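Local atomic coordinates of xylosidase (Xanthomonas axonopodis pv. citri, PDB entry 6XN2), a protein that probably hydrolyses beta-1,4-linked xylose residues in xylo-oligosaccharides, as a calcium-containing glycoside hydrolase of family 43. Residues Gly58-Leu68 and Asp82-Ala92; Leu42-Ala53 and Phe321-Gly329. All coordinates share one frame; numbering follows the deposited sequence.

Interaction 1 of 2, residues Gly58-Leu68 and Asp82-Ala92; sequences GALYIYPSHDL and DMADYHVLRMA
P64 O receives two water hydrogen bonds, and both waters lead to the backbone of H87. Water 1 donates to P64 O and to H87 O. Water 2 donates to P64 O and accepts from H87 N, at 2.8 Å from each. They replace direct strand pairing where the two backbones draw apart. Water 3 plays the same part further along, joining H66 N to D85 O.

Beside this wet section, H66 ND1 donates to D85 OD1 at 3.0 Å. The bond is nearly straight (172°), lies in the imidazole plane and uses the syn lone pair of the oxygen. The ring and carboxylate planes stand 82° apart. H66 CG is anti to the backbone N, which carries the ring across to D85.

At the other end the pairing is regular and antiparallel. L60 and M91 form one hydrogen-bonded pair, and I62 and L89 the next; I62 N to L89 O is 2.7 Å. Between them, R90 runs alongside Y61, with CG over one face of the ring, 4.2 Å from its centroid. A bend at chi3 (63°) turns NH1 to the phenol, and R90 NH1 donates to Y61 OH at 3.1 Å. E99 holds R90 NH2 in a salt bridge.

M83 is bent at chi2 and chi3. Its methyl CE comes within 3.7 Å of S65 CB, and both residues touch the bound xylose. V88 CG2 packs 3.6 Å from Y63 CE2.

The pair forms the middle of a four-stranded antiparallel sheet, between strands 47-56 and 99-106. This fits one blade of the family 43 beta-propeller. Strand 336-342 lies against the face bearing I62 and L89.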
loop_
_atom_site.group_PDB
_atom_site.type_symbol
_atom_site.label_atom_id
_atom_site.label_comp_id
_atom_site.label_asym_id
_atom_site.label_seq_id
_atom_site.Cartn_x
_atom_site.Cartn_y
_atom_site.Cartn_z
ATOM N N GLY A 58 14.307 -11.359 -11.583
ATOM C CA GLY A 58 13.596 -11.876 -12.718
ATOM C C GLY A 58 12.196 -12.416 -12.548
ATOM O O GLY A 58 11.582 -12.795 -13.510
ATOM N N ALA A 59 11.710 -12.482 -11.333
ATOM C CA ALA A 59 10.352 -12.960 -11.070
ATOM C C ALA A 59 9.543 -11.928 -10.295
ATOM O O ALA A 59 10.104 -11.026 -9.668
ATOM C CB ALA A 59 10.391 -14.284 -10.316
ATOM N N LEU A 60 8.222 -12.054 -10.354
ATOM C CA LEU A 60 7.342 -11.136 -9.648
ATOM C C LEU A 60 7.041 -11.679 -8.263
ATOM O O LEU A 60 6.459 -12.757 -8.126
ATOM C CB LEU A 60 6.042 -10.917 -10.421
ATOM C CG LEU A 60 5.038 -9.967 -9.753
ATOM C CD1 LEU A 60 5.159 -8.576 -10.339
ATOM C CD2 LEU A 60 3.632 -10.510 -9.886
ATOM N N TYR A 61 7.475 -10.941 -7.244
ATOM C CA TYR A 61 7.193 -11.285 -5.853
ATOM C C TYR A 61 6.109 -10.370 -5.298
ATOM O O TYR A 61 6.115 -9.170 -5.549
ATOM C CB TYR A 61 8.463 -11.180 -5.003
ATOM C CG TYR A 61 9.448 -12.280 -5.285
ATOM C CD1 TYR A 61 10.364 -12.170 -6.325
ATOM C CD2 TYR A 61 9.459 -13.439 -4.522
ATOM C CE1 TYR A 61 11.265 -13.189 -6.589
ATOM C CE2 TYR A 61 10.363 -14.459 -4.780
ATOM C CZ TYR A 61 11.257 -14.330 -5.812
ATOM O OH TYR A 61 12.147 -15.357 -6.067
ATOM N N ILE A 62 5.169 -10.942 -4.557
ATOM C CA ILE A 62 4.114 -10.145 -3.944
ATOM C C ILE A 62 4.203 -10.255 -2.428
ATOM O O ILE A 62 4.346 -11.355 -1.879
ATOM C CB ILE A 62 2.721 -10.589 -4.418
ATOM C CG1 ILE A 62 2.685 -10.679 -5.944
ATOM C CG2 ILE A 62 1.654 -9.642 -3.891
ATOM C CD1 ILE A 62 1.434 -11.351 -6.476
ATOM N N TYR A 63 4.139 -9.107 -1.760
ATOM C CA TYR A 63 4.196 -9.052 -0.307
ATOM C C TYR A 63 2.878 -8.478 0.199
ATOM O O TYR A 63 2.706 -7.259 0.270
ATOM C CB TYR A 63 5.394 -8.211 0.162
ATOM C CG TYR A 63 6.712 -8.750 -0.360
ATOM C CD1 TYR A 63 7.165 -8.423 -1.636
ATOM C CD2 TYR A 63 7.490 -9.607 0.407
ATOM C CE1 TYR A 63 8.366 -8.938 -2.130
ATOM C CE2 TYR A 63 8.692 -10.122 -0.078
ATOM C CZ TYR A 63 9.122 -9.788 -1.346
ATOM O OH TYR A 63 10.318 -10.301 -1.833
ATOM N N PRO A 64 1.923 -9.360 0.506
ATOM C CA PRO A 64 0.611 -8.934 0.997
ATOM C C PRO A 64 0.476 -9.112 2.511
ATOM O O PRO A 64 1.356 -9.721 3.132
ATOM C CB PRO A 64 -0.340 -9.866 0.248
ATOM C CG PRO A 64 0.452 -11.162 0.162
ATOM C CD PRO A 64 1.933 -10.794 0.153
ATOM N N SER A 65 -0.590 -8.564 3.092
ATOM C CA SER A 65 -0.987 -8.915 4.454
ATOM C C SER A 65 -1.669 -10.274 4.440
ATOM O O SER A 65 -2.073 -10.756 3.384
ATOM C CB SER A 65 -1.934 -7.874 5.044
ATOM O OG SER A 65 -1.318 -6.605 5.069
ATOM N N HIS A 66 -1.806 -10.876 5.615
ATOM C CA HIS A 66 -2.449 -12.204 5.742
ATOM C C HIS A 66 -3.611 -12.110 6.717
ATOM O O HIS A 66 -3.371 -12.158 7.872
ATOM C CB HIS A 66 -1.457 -13.262 6.211
ATOM C CG HIS A 66 -2.087 -14.602 6.346
ATOM N ND1 HIS A 66 -1.485 -15.645 6.972
ATOM C CD2 HIS A 66 -3.272 -15.072 5.931
ATOM C CE1 HIS A 66 -2.266 -16.687 6.946
ATOM N NE2 HIS A 66 -3.352 -16.364 6.322
ATOM N N ASP A 67 -4.813 -11.926 6.204
ATOM C CA ASP A 67 -6.005 -11.809 7.008
ATOM C C ASP A 67 -6.322 -13.127 7.624
ATOM O O ASP A 67 -6.293 -14.111 6.972
ATOM C CB ASP A 67 -7.188 -11.397 6.141
ATOM C CG ASP A 67 -7.121 -9.986 5.691
ATOM O OD1 ASP A 67 -6.437 -9.204 6.317
ATOM O OD2 ASP A 67 -7.782 -9.653 4.735
ATOM N N LEU A 68 -6.671 -13.123 8.889
ATOM C CA LEU A 68 -6.971 -14.344 9.598
ATOM C C LEU A 68 -8.435 -14.498 9.946
ATOM O O LEU A 68 -9.031 -13.604 10.436
ATOM C CB LEU A 68 -6.156 -14.414 10.862
ATOM C CG LEU A 68 -4.670 -14.494 10.698
ATOM C CD1 LEU A 68 -3.977 -14.401 12.022
ATOM C CD2 LEU A 68 -4.300 -15.752 9.971
ATOM N N ASP A 82 -6.572 -8.336 12.796
ATOM C CA ASP A 82 -5.631 -8.888 13.751
ATOM C C ASP A 82 -4.583 -9.777 13.134
ATOM O O ASP A 82 -4.267 -10.808 13.652
ATOM C CB ASP A 82 -6.407 -9.723 14.746
ATOM C CG ASP A 82 -5.699 -9.887 16.040
ATOM O OD1 ASP A 82 -4.855 -9.054 16.382
ATOM O OD2 ASP A 82 -6.003 -10.860 16.739
ATOM N N MET A 83 -4.022 -9.350 12.029
ATOM C CA MET A 83 -3.012 -10.129 11.349
ATOM C C MET A 83 -1.749 -10.304 12.187
ATOM O O MET A 83 -1.400 -9.449 12.946
ATOM C CB MET A 83 -2.778 -9.516 10.004
ATOM C CG MET A 83 -4.077 -9.320 9.275
ATOM S SD MET A 83 -4.773 -7.705 9.384
ATOM C CE MET A 83 -3.927 -7.004 8.017
ATOM N N ALA A 84 -1.071 -11.438 12.023
ATOM C CA ALA A 84 0.094 -11.726 12.859
ATOM C C ALA A 84 1.324 -12.135 12.063
ATOM O O ALA A 84 2.401 -12.295 12.631
ATOM C CB ALA A 84 -0.247 -12.818 13.867
ATOM N N ASP A 85 1.155 -12.335 10.769
ATOM C CA ASP A 85 2.278 -12.901 9.988
ATOM C C ASP A 85 2.213 -12.484 8.522
ATOM O O ASP A 85 1.215 -11.958 8.102
ATOM C CB ASP A 85 2.222 -14.422 10.077
ATOM C CG ASP A 85 1.083 -15.020 9.276
ATOM O OD1 ASP A 85 1.296 -15.285 8.135
ATOM O OD2 ASP A 85 0.011 -15.183 9.819
ATOM N N TYR A 86 3.285 -12.762 7.793
ATOM C CA TYR A 86 3.354 -12.452 6.411
ATOM C C TYR A 86 3.816 -13.623 5.585
ATOM O O TYR A 86 4.658 -14.357 5.973
ATOM C CB TYR A 86 4.337 -11.309 6.160
ATOM C CG TYR A 86 3.965 -10.008 6.790
ATOM C CD1 TYR A 86 2.789 -9.401 6.496
ATOM C CD2 TYR A 86 4.793 -9.396 7.664
ATOM C CE1 TYR A 86 2.440 -8.228 7.072
ATOM C CE2 TYR A 86 4.454 -8.216 8.247
ATOM C CZ TYR A 86 3.269 -7.637 7.948
ATOM O OH TYR A 86 2.913 -6.474 8.537
ATOM N N HIS A 87 3.188 -13.749 4.435
ATOM C CA HIS A 87 3.651 -14.733 3.442
ATOM C C HIS A 87 4.254 -13.977 2.266
ATOM O O HIS A 87 4.067 -12.796 2.164
ATOM C CB HIS A 87 2.500 -15.575 2.914
ATOM C CG HIS A 87 2.026 -16.613 3.855
ATOM N ND1 HIS A 87 1.928 -17.917 3.509
ATOM C CD2 HIS A 87 1.605 -16.533 5.117
ATOM C CE1 HIS A 87 1.475 -18.594 4.520
ATOM N NE2 HIS A 87 1.276 -17.777 5.501
ATOM N N VAL A 88 4.963 -14.691 1.420
ATOM C CA VAL A 88 5.452 -14.119 0.190
ATOM C C VAL A 88 4.903 -14.923 -0.981
ATOM O O VAL A 88 4.923 -16.085 -0.946
ATOM C CB VAL A 88 6.973 -14.047 0.137
ATOM C CG1 VAL A 88 7.433 -13.492 -1.176
ATOM C CG2 VAL A 88 7.479 -13.184 1.250
ATOM N N LEU A 89 4.374 -14.270 -1.992
ATOM C CA LEU A 89 3.847 -14.955 -3.163
ATOM C C LEU A 89 4.722 -14.656 -4.375
ATOM O O LEU A 89 5.393 -13.631 -4.420
ATOM C CB LEU A 89 2.398 -14.531 -3.431
ATOM C CG LEU A 89 1.467 -14.525 -2.216
ATOM C CD1 LEU A 89 0.091 -13.937 -2.563
ATOM C CD2 LEU A 89 1.312 -15.916 -1.636
ATOM N N ARG A 90 4.721 -15.551 -5.355
ATOM C CA ARG A 90 5.529 -15.333 -6.547
ATOM C C ARG A 90 4.824 -15.755 -7.837
ATOM O O ARG A 90 4.128 -16.770 -7.878
ATOM C CB ARG A 90 6.866 -16.076 -6.423
ATOM C CG ARG A 90 7.773 -15.955 -7.651
ATOM C CD ARG A 90 9.126 -16.613 -7.411
ATOM N NE ARG A 90 8.978 -18.046 -7.172
ATOM C CZ ARG A 90 9.832 -18.783 -6.468
ATOM N NH1 ARG A 90 10.902 -18.223 -5.918
ATOM N NH2 ARG A 90 9.609 -20.081 -6.314
ATOM N N MET A 91 5.014 -14.960 -8.884
ATOM C CA MET A 91 4.730 -15.396 -10.246
ATOM C C MET A 91 6.058 -15.479 -10.976
ATOM O O MET A 91 6.721 -14.460 -11.173
ATOM C CB MET A 91 3.776 -14.440 -10.960
ATOM C CG MET A 91 2.357 -14.495 -10.432
ATOM S SD MET A 91 1.289 -13.302 -11.255
ATOM C CE MET A 91 1.308 -13.928 -12.932
ATOM N N ALA A 92 6.453 -16.689 -11.358
ATOM C CA ALA A 92 7.757 -16.911 -11.977
ATOM C C ALA A 92 7.885 -16.173 -13.308
ATOM O O ALA A 92 8.973 -15.737 -13.679
ATOM C CB ALA A 92 8.005 -18.396 -12.175
HETATM O O HOH W 1 4.248 -10.002 2.747
HETATM O O HOH W 2 0.927 -12.451 3.522
HETATM O O HOH W 3 -0.445 -9.731 7.768
HETATM O O HOH W 4 -1.559 -13.015 9.660
#

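Interaction 2 of 2, residues Leu42-Ala53 and Phe321-Gly329; sequences LVTHLYTADPSA and FYHDSVLSG. With XYP (beta-D-xylopyranose), chain E.
F321 lays one face of its ring over the methyl of A53. A53 CB is 3.6 Å from the ring centroid and only 18° off the ring normal, a CH-pi contact. F321 CG is anti to its carbonyl carbon (chi1 -69°), which turns the ring toward A53. P51 packs nearer the backbone of F321, with P51 CG 3.7 Å from F321 CB. The buried apolar patch is widened by L60 and I62, which also touch F321.

H323 provides the polar link. D50 N donates to H323 ND1 at 3.0 Å in an almost straight bond, although the donor is tilted 23° from the imidazole plane. H323 NE2 is hydrogen-bonded to T306, so both ring nitrogens have partners and the rotation of the ring is fixed. A49 CB also lies near ND1. The D50 carboxylate runs alongside the imidazole, and D50 OD1 is 3.3 Å from H323 CE1. H323 thus grips the main chain of the same residue whose carboxylate binds the sugar.

The other carboxylate oxygen serves that sugar. XYP O4 donates to D50 OD2 at 2.6 Å.

Farther out, Y47 meets the loop that follows strand 317-324. Y47 CE1 is 3.6 Å from S328 CB and 4.0 Å from L327 CD2. An Asx turn, in which D324 OD1 accepts from V326 N, leads into a type I turn from V326 to G329. Both L327 and S328 sit in that turn.

D170, E257 and A119 N also hydrogen-bond the xylose. The arrangement fits the central sugar pocket of a family 43 beta-propeller, where the sheet containing strand 47-56 meets the one containing strand 317-324.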
loop_
_atom_site.group_PDB
_atom_site.type_symbol
_atom_site.label_atom_id
_atom_site.label_comp_id
_atom_site.label_asym_id
_atom_site.label_seq_id
_atom_site.Cartn_x
_atom_site.Cartn_y
_atom_site.Cartn_z
ATOM N N LEU A 42 -6.005 -14.204 -6.743
ATOM C CA LEU A 42 -4.779 -14.833 -7.145
ATOM C C LEU A 42 -4.503 -16.027 -6.309
ATOM O O LEU A 42 -3.841 -16.932 -6.712
ATOM C CB LEU A 42 -3.621 -13.864 -7.001
ATOM C CG LEU A 42 -3.657 -12.739 -7.982
ATOM C CD1 LEU A 42 -2.625 -11.704 -7.650
ATOM C CD2 LEU A 42 -3.454 -13.269 -9.373
ATOM N N VAL A 43 -5.021 -16.040 -5.096
ATOM C CA VAL A 43 -4.917 -17.184 -4.216
ATOM C C VAL A 43 -6.179 -17.315 -3.408
ATOM O O VAL A 43 -6.818 -16.358 -3.134
ATOM C CB VAL A 43 -3.762 -17.157 -3.236
ATOM C CG1 VAL A 43 -2.453 -17.511 -3.881
ATOM C CG2 VAL A 43 -3.695 -15.857 -2.517
ATOM N N THR A 44 -6.535 -18.529 -3.047
ATOM C CA THR A 44 -7.737 -18.736 -2.293
ATOM C C THR A 44 -7.565 -19.584 -1.098
ATOM O O THR A 44 -8.484 -19.742 -0.382
ATOM C CB THR A 44 -8.831 -19.443 -3.090
ATOM O OG1 THR A 44 -8.331 -20.676 -3.572
ATOM C CG2 THR A 44 -9.265 -18.633 -4.205
ATOM N N HIS A 45 -6.392 -20.129 -0.860
ATOM C CA HIS A 45 -6.206 -20.977 0.302
ATOM C C HIS A 45 -5.937 -20.228 1.587
ATOM O O HIS A 45 -5.910 -20.797 2.626
ATOM C CB HIS A 45 -5.145 -22.024 0.072
ATOM C CG HIS A 45 -3.807 -21.469 -0.254
ATOM N ND1 HIS A 45 -3.506 -20.937 -1.475
ATOM C CD2 HIS A 45 -2.680 -21.379 0.479
ATOM C CE1 HIS A 45 -2.253 -20.541 -1.486
ATOM N NE2 HIS A 45 -1.728 -20.798 -0.310
ATOM N N LEU A 46 -5.699 -18.941 1.461
ATOM C CA LEU A 46 -5.528 -18.062 2.573
ATOM C C LEU A 46 -6.045 -16.689 2.176
ATOM O O LEU A 46 -6.098 -16.369 1.041
ATOM C CB LEU A 46 -4.087 -18.027 3.014
ATOM C CG LEU A 46 -3.083 -17.134 2.344
ATOM C CD1 LEU A 46 -1.839 -17.085 3.188
ATOM C CD2 LEU A 46 -2.732 -17.660 0.997
ATOM N N TYR A 47 -6.495 -15.924 3.139
ATOM C CA TYR A 47 -6.944 -14.574 2.854
ATOM C C TYR A 47 -5.741 -13.642 2.771
ATOM O O TYR A 47 -4.832 -13.712 3.598
ATOM C CB TYR A 47 -7.935 -14.094 3.917
ATOM C CG TYR A 47 -9.299 -14.743 3.818
ATOM C CD1 TYR A 47 -10.130 -14.488 2.732
ATOM C CD2 TYR A 47 -9.761 -15.601 4.810
ATOM C CE1 TYR A 47 -11.381 -15.075 2.630
ATOM C CE2 TYR A 47 -11.015 -16.192 4.721
ATOM C CZ TYR A 47 -11.820 -15.918 3.627
ATOM O OH TYR A 47 -13.065 -16.492 3.516
ATOM N N THR A 48 -5.729 -12.788 1.756
ATOM C CA THR A 48 -4.602 -11.895 1.509
ATOM C C THR A 48 -5.097 -10.485 1.202
ATOM O O THR A 48 -6.178 -10.309 0.643
ATOM C CB THR A 48 -3.733 -12.384 0.332
ATOM O OG1 THR A 48 -4.548 -12.513 -0.842
ATOM C CG2 THR A 48 -3.085 -13.733 0.647
ATOM N N ALA A 49 -4.307 -9.477 1.562
ATOM C CA ALA A 49 -4.693 -8.087 1.322
ATOM C C ALA A 49 -3.469 -7.223 1.058
ATOM O O ALA A 49 -2.345 -7.694 1.180
ATOM C CB ALA A 49 -5.477 -7.541 2.502
ATOM N N ASP A 50 -3.702 -5.965 0.689
ATOM C CA ASP A 50 -2.640 -4.967 0.566
ATOM C C ASP A 50 -1.434 -5.440 -0.250
ATOM O O ASP A 50 -0.313 -5.473 0.263
ATOM C CB ASP A 50 -2.159 -4.561 1.953
ATOM C CG ASP A 50 -3.305 -4.367 2.942
ATOM O OD1 ASP A 50 -4.314 -3.721 2.593
ATOM O OD2 ASP A 50 -3.184 -4.864 4.074
ATOM N N PRO A 51 -1.653 -5.802 -1.521
ATOM C CA PRO A 51 -0.546 -6.423 -2.260
ATOM C C PRO A 51 0.548 -5.434 -2.662
ATOM O O PRO A 51 0.254 -4.420 -3.290
ATOM C CB PRO A 51 -1.242 -6.997 -3.494
ATOM C CG PRO A 51 -2.397 -6.073 -3.721
ATOM C CD PRO A 51 -2.855 -5.624 -2.357
ATOM N N SER A 52 1.788 -5.750 -2.375
ATOM C CA SER A 52 2.895 -4.938 -2.807
ATOM C C SER A 52 3.701 -5.785 -3.770
ATOM O O SER A 52 4.372 -6.666 -3.374
ATOM C CB SER A 52 3.729 -4.507 -1.625
ATOM O OG SER A 52 3.154 -3.445 -0.937
ATOM N N ALA A 53 3.606 -5.463 -5.048
ATOM C CA ALA A 53 4.264 -6.281 -6.082
ATOM C C ALA A 53 5.605 -5.695 -6.489
ATOM O O ALA A 53 5.695 -4.509 -6.691
ATOM C CB ALA A 53 3.369 -6.416 -7.268
ATOM N N PHE A 321 -2.168 -4.193 -8.795
ATOM C CA PHE A 321 -2.490 -5.223 -7.817
ATOM C C PHE A 321 -3.393 -4.603 -6.774
ATOM O O PHE A 321 -3.122 -3.510 -6.292
ATOM C CB PHE A 321 -1.228 -5.789 -7.173
ATOM C CG PHE A 321 -0.389 -6.596 -8.110
ATOM C CD1 PHE A 321 0.416 -5.974 -9.048
ATOM C CD2 PHE A 321 -0.410 -7.981 -8.057
ATOM C CE1 PHE A 321 1.196 -6.722 -9.921
ATOM C CE2 PHE A 321 0.368 -8.732 -8.927
ATOM C CZ PHE A 321 1.167 -8.095 -9.857
ATOM N N TYR A 322 -4.478 -5.281 -6.435
ATOM C CA TYR A 322 -5.432 -4.710 -5.501
ATOM C C TYR A 322 -6.080 -5.837 -4.733
ATOM O O TYR A 322 -5.644 -6.987 -4.846
ATOM C CB TYR A 322 -6.471 -3.854 -6.236
ATOM C CG TYR A 322 -7.315 -4.603 -7.247
ATOM C CD1 TYR A 322 -6.789 -4.982 -8.482
ATOM C CD2 TYR A 322 -8.653 -4.906 -6.979
ATOM C CE1 TYR A 322 -7.559 -5.669 -9.408
ATOM C CE2 TYR A 322 -9.434 -5.591 -7.902
ATOM C CZ TYR A 322 -8.882 -5.966 -9.116
ATOM O OH TYR A 322 -9.650 -6.646 -10.037
ATOM N N HIS A 323 -7.099 -5.526 -3.940
ATOM C CA HIS A 323 -7.840 -6.582 -3.258
ATOM C C HIS A 323 -9.326 -6.259 -3.141
ATOM O O HIS A 323 -9.749 -5.115 -3.328
ATOM C CB HIS A 323 -7.236 -6.864 -1.866
ATOM C CG HIS A 323 -7.466 -5.780 -0.851
ATOM N ND1 HIS A 323 -6.432 -5.136 -0.203
ATOM C CD2 HIS A 323 -8.608 -5.250 -0.350
ATOM C CE1 HIS A 323 -6.929 -4.248 0.640
ATOM N NE2 HIS A 323 -8.247 -4.291 0.563
ATOM N N ASP A 324 -10.127 -7.276 -2.851
ATOM C CA ASP A 324 -11.499 -7.032 -2.423
ATOM C C ASP A 324 -11.974 -8.153 -1.510
ATOM O O ASP A 324 -11.205 -9.057 -1.161
ATOM C CB ASP A 324 -12.446 -6.847 -3.622
ATOM C CG ASP A 324 -12.638 -8.113 -4.470
ATOM O OD1 ASP A 324 -12.443 -9.253 -3.995
ATOM O OD2 ASP A 324 -13.028 -7.947 -5.645
ATOM N N SER A 325 -13.242 -8.096 -1.133
ATOM C CA SER A 325 -13.777 -9.027 -0.153
ATOM C C SER A 325 -14.790 -9.997 -0.754
ATOM O O SER A 325 -15.640 -10.523 -0.041
ATOM C CB SER A 325 -14.421 -8.248 0.997
ATOM O OG SER A 325 -13.444 -7.542 1.741
ATOM N N VAL A 326 -14.700 -10.238 -2.058
ATOM C CA VAL A 326 -15.698 -11.064 -2.731
ATOM C C VAL A 326 -15.580 -12.521 -2.292
ATOM O O VAL A 326 -16.582 -13.154 -1.976
ATOM C CB VAL A 326 -15.580 -10.961 -4.270
ATOM C CG1 VAL A 326 -16.442 -12.018 -4.949
ATOM C CG2 VAL A 326 -15.989 -9.566 -4.732
ATOM N N LEU A 327 -14.353 -13.031 -2.241
ATOM C CA LEU A 327 -14.093 -14.415 -1.847
ATOM C C LEU A 327 -14.724 -14.763 -0.499
ATOM O O LEU A 327 -15.269 -15.852 -0.317
ATOM C CB LEU A 327 -12.585 -14.671 -1.796
ATOM C CG LEU A 327 -12.095 -16.035 -1.306
ATOM C CD1 LEU A 327 -12.565 -17.172 -2.210
ATOM C CD2 LEU A 327 -10.575 -16.027 -1.213
ATOM N N SER A 328 -14.665 -13.817 0.434
ATOM C CA SER A 328 -15.190 -14.010 1.781
ATOM C C SER A 328 -16.686 -13.729 1.881
ATOM O O SER A 328 -17.262 -13.802 2.970
ATOM C CB SER A 328 -14.450 -13.110 2.764
ATOM O OG SER A 328 -14.796 -11.753 2.545
ATOM N N GLY A 329 -17.307 -13.386 0.755
ATOM C CA GLY A 329 -18.716 -13.024 0.747
ATOM C C GLY A 329 -18.997 -11.610 1.231
ATOM O O GLY A 329 -20.049 -11.343 1.818
HETATM O O1 XYP E . -6.829 0.210 7.211
HETATM C C1 XYP E . -6.309 -0.887 6.494
HETATM C C2 XYP E . -4.806 -0.725 6.402
HETATM C C3 XYP E . -4.111 -1.997 6.033
HETATM C C4 XYP E . -4.614 -3.140 6.889
HETATM C C5 XYP E . -6.107 -3.230 6.768
HETATM O O2 XYP E . -4.417 0.247 5.442
HETATM O O3 XYP E . -2.777 -1.697 6.314
HETATM O O4 XYP E . -4.080 -4.343 6.438
HETATM O O5 XYP E . -6.705 -2.039 7.193
#

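In the fold
Interaction 1 is nested in the chain loop closed by interaction 2, and their centres lie about 10 Å apart. Strand 47-56 of interaction 2 neighbours strand 59-67 in one sheet, while 317-324 belongs to another. S65 is the main joint. S65 N is 2.7 Å from A49 O, and S65 OG is 2.7 Å from D50 OD2, both probable hydrogen bonds. S65 thus touches the xylose and also steadies the D50 carboxylate. M83 reaches the sugar directly, with its side chain about 3 Å away at the nearest atoms. R335, another pocket residue, forms a salt bridge with D67 and touches A49. S65 and M83 of interaction 1 and D50 of interaction 2 line the pocket.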